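Local coordinates for glutathione S-transferase 2 (Onchocerca volvulus, PDB 1TU7) that catalyses the conjugation of glutathione to electrophilic compounds and appears to play a central part in the parasite's detoxification system, working as a homodimer, at the interface of chains A and B. Sequence-based numbering; all coordinates share one arbitrary frame. Chains: chain A/B, Glutathione S-transferase 2.

Contact 1: the interface of chains A and B. Residues chain A 68, 85, 88-89, 92; chain B 64-65, 68, 72.
Helix 63-73 of chain B lies against helix 81-107 of chain A, both with regular helical backbone torsions, and B:Ala65 CB touches A:Met89 CA at 3.7 Å where the two come together. Alanine suits this place because its lone methyl lets the helices approach closely. Beside it, B:Arg68 grips A:Asp88 side-on. B:Arg68 NE meets A:Asp88 OD2 and B:Arg68 NH2 meets A:Asp88 OD1, each at 2.8 Å. OD1 is used through its syn lone pair, OD2 on the syn side but slightly out of the carboxylate plane; the bonds are close to straight and the two flat groups nearly coplanar. The arginine chain bends at chi3 (-69°), which turns this NE edge toward the acid. A:Glu92 adds a longer salt bridge from OE1 to B:Arg68 NH2, 3.6 Å, its carboxylate turned steeply out of the guanidinium plane. One face of that guanidinium carries the carbonyl O of B:Gly64; the other face stacks on A:Arg68, the planes 2° apart, with B:Arg68 CZ 3.6 Å from A:Arg68 CZ. The nearby carboxylates of A:Asp88 and A:Glu92 probably balance the charge of the stacked pair, and A:Arg68 NH1 itself forms a loose salt bridge to A:Asp88 OD1. Arginine suits the spot because it offers both a hydrogen-bonding edge and a flat, stackable face. Water 2 links A:Asp88 to B:Ala65 O and B:Arg72 NH1, while water 1 joins A:Glu92 OE2 to B:Gly64 N, 2.8 Å from that backbone nitrogen.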
# COMPACT_ATOMS: atom_id res chain seq x y z
N ARG A 68 7.06 2.18 -7.70
CA ARG A 68 6.71 3.47 -8.32
C ARG A 68 7.93 4.29 -8.69
O ARG A 68 7.94 5.00 -9.68
CB ARG A 68 5.78 4.28 -7.41
CG ARG A 68 4.36 3.75 -7.46
CD ARG A 68 3.39 4.53 -6.61
NE ARG A 68 3.57 4.23 -5.23
CZ ARG A 68 3.01 3.21 -4.60
NH1 ARG A 68 2.22 2.37 -5.31
NH2 ARG A 68 3.24 3.00 -3.32
N THR A 85 -2.98 7.09 -11.91
CA THR A 85 -3.89 6.76 -10.85
C THR A 85 -4.47 5.37 -11.03
O THR A 85 -4.58 4.59 -10.07
CB THR A 85 -5.02 7.78 -10.83
OG1 THR A 85 -4.48 9.08 -10.56
CG2 THR A 85 -6.03 7.51 -9.75
N ASP A 88 -2.06 2.50 -10.22
CA ASP A 88 -1.85 2.49 -8.77
C ASP A 88 -3.01 1.82 -8.10
O ASP A 88 -2.87 0.89 -7.31
CB ASP A 88 -1.67 3.93 -8.32
CG ASP A 88 -1.29 4.11 -6.92
OD1 ASP A 88 -1.17 3.12 -6.15
OD2 ASP A 88 -1.09 5.30 -6.52
N MET A 89 -4.21 2.28 -8.44
CA MET A 89 -5.43 1.70 -7.90
C MET A 89 -5.45 0.18 -8.16
O MET A 89 -5.77 -0.61 -7.28
CB MET A 89 -6.63 2.39 -8.54
CG MET A 89 -7.95 1.92 -8.05
SD MET A 89 -9.32 2.69 -8.98
CE MET A 89 -9.64 1.47 -10.17
N GLU A 92 -2.84 -1.62 -6.06
CA GLU A 92 -3.31 -1.70 -4.68
C GLU A 92 -4.34 -2.81 -4.50
O GLU A 92 -4.35 -3.48 -3.46
CB GLU A 92 -3.87 -0.36 -4.21
CG GLU A 92 -2.80 0.72 -4.01
CD GLU A 92 -1.84 0.38 -2.90
OE1 GLU A 92 -0.68 0.08 -3.21
OE2 GLU A 92 -2.32 0.31 -1.74
N GLY B 64 -4.67 4.52 -0.74
CA GLY B 64 -3.34 4.95 -1.09
C GLY B 64 -3.28 5.61 -2.44
O GLY B 64 -2.56 6.60 -2.67
N ALA B 65 -4.03 5.06 -3.38
CA ALA B 65 -4.10 5.60 -4.73
C ALA B 65 -4.82 6.95 -4.73
O ALA B 65 -4.43 7.89 -5.44
CB ALA B 65 -4.77 4.63 -5.68
N ARG B 68 -2.36 9.54 -3.24
CA ARG B 68 -1.27 9.83 -4.15
C ARG B 68 -1.74 10.64 -5.36
O ARG B 68 -1.00 11.49 -5.87
CB ARG B 68 -0.57 8.55 -4.60
CG ARG B 68 0.42 8.01 -3.55
CD ARG B 68 1.18 6.80 -4.02
NE ARG B 68 0.36 5.59 -4.14
CZ ARG B 68 0.11 4.73 -3.17
NH1 ARG B 68 0.57 4.92 -1.92
NH2 ARG B 68 -0.67 3.69 -3.43
N ARG B 72 -0.48 14.51 -6.37
CA ARG B 72 0.01 14.97 -7.68
C ARG B 72 -0.77 16.18 -8.16
O ARG B 72 -0.21 17.20 -8.58
CB ARG B 72 -0.06 13.85 -8.71
CG ARG B 72 0.96 12.78 -8.54
CD ARG B 72 0.96 11.79 -9.67
NE ARG B 72 -0.31 11.07 -9.78
CZ ARG B 72 -0.55 9.92 -9.15
NH1 ARG B 72 -1.71 9.33 -9.32
NH2 ARG B 72 0.34 9.36 -8.34
O HOH W 1 -4.61 1.74 -1.24
O HOH W 2 -2.68 7.29 -7.53

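Contact 2: the interface of chains A and B. Residues chain A 46-47, 59-61; chain B 89, 131.
In this pi-class glutathione transferase dimer, B:Met89 of helix 81-107 reaches across to the end of strand 58-61, while the segment A:Gln46-A:Phe47 of the N-terminal, thioredoxin-like domain touches helix 109-132. The close packing is around the methionine. B:Met89 CG lies 3.4 Å from the carbonyl O of A:Val61, and B:Met89 SD rests 3.7 Å from A:Val61 CG2. The backbone N of A:Val61 also points at B:Met89 SD, a weak hydrogen bond of 3.6 Å. With CG anti to the backbone N (chi1 177°) the chain runs straight out from its helix, then turns at chi3 (83°) and brings B:Met89 CE to 3.7 Å from A:Gln46 OE1, the amide oxygen. The flexible, polarisable thioether suits a place where it packs against both a valine branch and a glutamine amide.

Contact is sparser toward B:Leu131, where the two methyls touch different residues. B:Leu131 CD2 meets A:Phe47 CZ, the far end of the ring, at 3.7 Å, the two side chains crossing at about a right angle. B:Leu131 CD1 meets the aliphatic A:Gln46 CG at 3.8 Å. A branched leucine can thus serve an aromatic ring and a glutamine stem together. The phenylalanine reaches both helices, because A:Phe47 CE1 also lies 3.5 Å from the carbonyl O of B:Met89.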
# COMPACT_ATOMS: atom_id res chain seq x y z
N GLN A 46 15.08 1.30 6.94
CA GLN A 46 14.32 2.36 7.59
C GLN A 46 13.14 1.88 8.44
O GLN A 46 12.80 2.52 9.43
CB GLN A 46 13.87 3.38 6.55
CG GLN A 46 15.02 4.16 5.90
CD GLN A 46 15.47 3.64 4.53
OE1 GLN A 46 15.76 4.43 3.60
NE2 GLN A 46 15.58 2.34 4.41
N PHE A 47 12.49 0.77 8.07
CA PHE A 47 11.48 0.14 8.90
C PHE A 47 11.87 -1.24 9.42
O PHE A 47 11.03 -1.98 9.87
CB PHE A 47 10.12 0.10 8.16
CG PHE A 47 9.64 1.46 7.79
CD1 PHE A 47 9.68 1.94 6.48
CD2 PHE A 47 9.18 2.30 8.79
CE1 PHE A 47 9.25 3.22 6.21
CE2 PHE A 47 8.73 3.50 8.55
CZ PHE A 47 8.82 4.01 7.25
N GLN A 59 18.80 4.56 -0.94
CA GLN A 59 18.31 3.39 -0.29
C GLN A 59 16.80 3.53 -0.10
O GLN A 59 16.32 4.38 0.67
CB GLN A 59 19.01 3.17 1.06
CG GLN A 59 18.55 1.90 1.75
CD GLN A 59 18.92 1.77 3.21
OE1 GLN A 59 19.12 2.77 3.89
NE2 GLN A 59 18.90 0.56 3.72
N ILE A 60 16.04 2.68 -0.81
CA ILE A 60 14.59 2.76 -0.84
C ILE A 60 13.99 1.46 -0.32
O ILE A 60 14.16 0.40 -0.92
CB ILE A 60 14.11 3.00 -2.28
CG1 ILE A 60 14.87 4.16 -2.91
CG2 ILE A 60 12.62 3.27 -2.26
CD1 ILE A 60 14.70 4.22 -4.41
N VAL A 61 13.29 1.52 0.80
CA VAL A 61 12.47 0.42 1.25
C VAL A 61 11.00 0.72 0.89
O VAL A 61 10.70 1.77 0.33
CB VAL A 61 12.67 0.09 2.76
CG1 VAL A 61 14.08 -0.37 3.01
CG2 VAL A 61 12.31 1.27 3.68
N MET B 89 7.73 6.15 0.48
CA MET B 89 8.30 5.21 1.44
C MET B 89 7.77 5.48 2.87
O MET B 89 7.31 4.60 3.58
CB MET B 89 9.83 5.29 1.36
CG MET B 89 10.50 4.44 2.35
SD MET B 89 12.30 4.70 2.22
CE MET B 89 12.51 6.14 3.20
N LEU B 131 13.51 8.33 11.26
CA LEU B 131 13.41 8.65 9.84
C LEU B 131 13.06 10.13 9.69
O LEU B 131 13.59 10.82 8.83
CB LEU B 131 12.37 7.74 9.18
CG LEU B 131 12.26 7.81 7.67
CD1 LEU B 131 13.56 7.45 7.00
CD2 LEU B 131 11.15 6.86 7.25

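Contact 3: the interface of chains A and B. Residues chain A 58, 60, 65, 69, 72; chain B 81-82, 85.
The guanidinium of A:Arg72 presents its edge to the B:Glu81 carboxylate and, in the same plane, to the hydroxyl OG1 of B:Thr85, while A:Ile60 CD1 lies over one face of the A:His69 ring, toward its rim. A:Arg72 holds the acid side-on. A:Arg72 NE donates to B:Glu81 OE2 at 2.9 Å on its syn lone pair, and A:Arg72 NH2 to B:Glu81 OE1 at 3.0 Å, the two planes 28° apart. Histidine adds a donor from the opposite face of the carboxylate: A:His69 ND1 reaches B:Glu81 OE1 at 2.7 Å on the anti side, out of the carboxylate plane and tilted from the ring plane, the two planes 52° apart. OE1 thus accepts from more than one donor, which would favour a charged glutamate. B:Glu81 CG sits opposite the backbone nitrogen (chi1 177°), and the bend at chi2 brings the carboxylate to helix 63-73 of chain A.

B:Thr85 suits its position by having two unlike branches. B:Thr85 OG1 donates to the carbonyl O of B:Glu81 one helical turn back, 2.9 Å, and makes weak bonds to A:Arg72 and A:His69, whereas the methyl B:Thr85 CG2 packs against A:Ile60 CG2 at 3.6 Å. A:Gln58 extends its amide toward the backbone of B:Met82. Together the polar cluster and the aliphatic contact fasten the N-terminal end of helix 81-107 to the partner subunit, supporting the homodimer.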
# COMPACT_ATOMS: atom_id res chain seq x y z
N GLN A 58 20.94 5.83 -3.34
CA GLN A 58 19.62 5.96 -2.74
C GLN A 58 19.18 4.61 -2.21
O GLN A 58 19.19 3.63 -2.94
CB GLN A 58 18.62 6.41 -3.80
CG GLN A 58 17.33 6.94 -3.27
CD GLN A 58 16.42 7.48 -4.37
OE1 GLN A 58 16.74 7.39 -5.57
NE2 GLN A 58 15.29 8.04 -3.97
N ILE A 60 16.04 2.68 -0.81
CA ILE A 60 14.59 2.76 -0.84
C ILE A 60 13.99 1.46 -0.32
O ILE A 60 14.16 0.40 -0.92
CB ILE A 60 14.11 3.00 -2.28
CG1 ILE A 60 14.87 4.16 -2.91
CG2 ILE A 60 12.62 3.27 -2.26
CD1 ILE A 60 14.70 4.22 -4.41
N ALA A 65 6.76 1.73 -2.93
CA ALA A 65 7.57 2.91 -3.23
C ALA A 65 8.70 2.57 -4.20
O ALA A 65 9.02 3.34 -5.07
CB ALA A 65 8.14 3.53 -1.96
N HIS A 69 9.01 4.20 -7.90
CA HIS A 69 10.23 4.87 -8.27
C HIS A 69 10.80 4.32 -9.57
O HIS A 69 11.17 5.05 -10.46
CB HIS A 69 11.25 4.76 -7.14
CG HIS A 69 12.64 5.06 -7.55
ND1 HIS A 69 13.11 6.34 -7.68
CD2 HIS A 69 13.68 4.24 -7.86
CE1 HIS A 69 14.39 6.31 -8.03
NE2 HIS A 69 14.76 5.04 -8.14
N ARG A 72 8.61 5.47 -12.53
CA ARG A 72 8.88 6.84 -13.01
C ARG A 72 10.18 6.90 -13.81
O ARG A 72 10.23 7.49 -14.88
CB ARG A 72 8.92 7.83 -11.85
CG ARG A 72 7.56 8.15 -11.28
CD ARG A 72 7.59 9.23 -10.20
NE ARG A 72 8.38 8.83 -9.03
CZ ARG A 72 7.89 8.23 -7.97
NH1 ARG A 72 6.59 7.96 -7.89
NH2 ARG A 72 8.68 7.89 -6.94
N GLU B 81 12.58 13.60 -7.70
CA GLU B 81 12.39 12.17 -7.59
C GLU B 81 12.72 11.64 -6.21
O GLU B 81 12.02 10.75 -5.69
CB GLU B 81 13.22 11.44 -8.67
CG GLU B 81 13.15 9.92 -8.59
CD GLU B 81 11.74 9.39 -8.83
OE1 GLU B 81 11.41 8.38 -8.19
OE2 GLU B 81 10.95 9.96 -9.63
N MET B 82 13.78 12.13 -5.59
CA MET B 82 14.19 11.68 -4.28
C MET B 82 13.09 12.01 -3.28
O MET B 82 12.74 11.16 -2.46
CB MET B 82 15.52 12.33 -3.86
CG MET B 82 16.69 11.85 -4.66
SD MET B 82 18.31 12.34 -4.02
CE MET B 82 19.38 12.13 -5.50
N THR B 85 9.90 9.85 -3.88
CA THR B 85 10.14 8.49 -3.42
C THR B 85 10.12 8.44 -1.89
O THR B 85 9.53 7.53 -1.31
CB THR B 85 11.50 7.99 -3.94
OG1 THR B 85 11.49 7.93 -5.39
CG2 THR B 85 11.74 6.57 -3.45
O HOH W 3 14.31 8.82 -1.87

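Contacts 2 and 3 are neighbours, their C-alpha centres about 10 Å apart and A:Ile60 common to both; the centre of contact 1 lies about 14 Å from that of contact 3 and 18 Å from that of contact 2. Helix 81-107 takes part in all three, and helix 63-73 in contacts 1 and 3. Two-fold symmetry gives each contact a twin, so residues 65, 68, 72, 85 and 89 of both chains appear among the contacts. Polar clusters in contacts 1 and 3 and the largely apolar contact 2 thus mainly join one subunit's N-terminal domain to the other's helical domain, with the two helices 63-73 also meeting in contact 1.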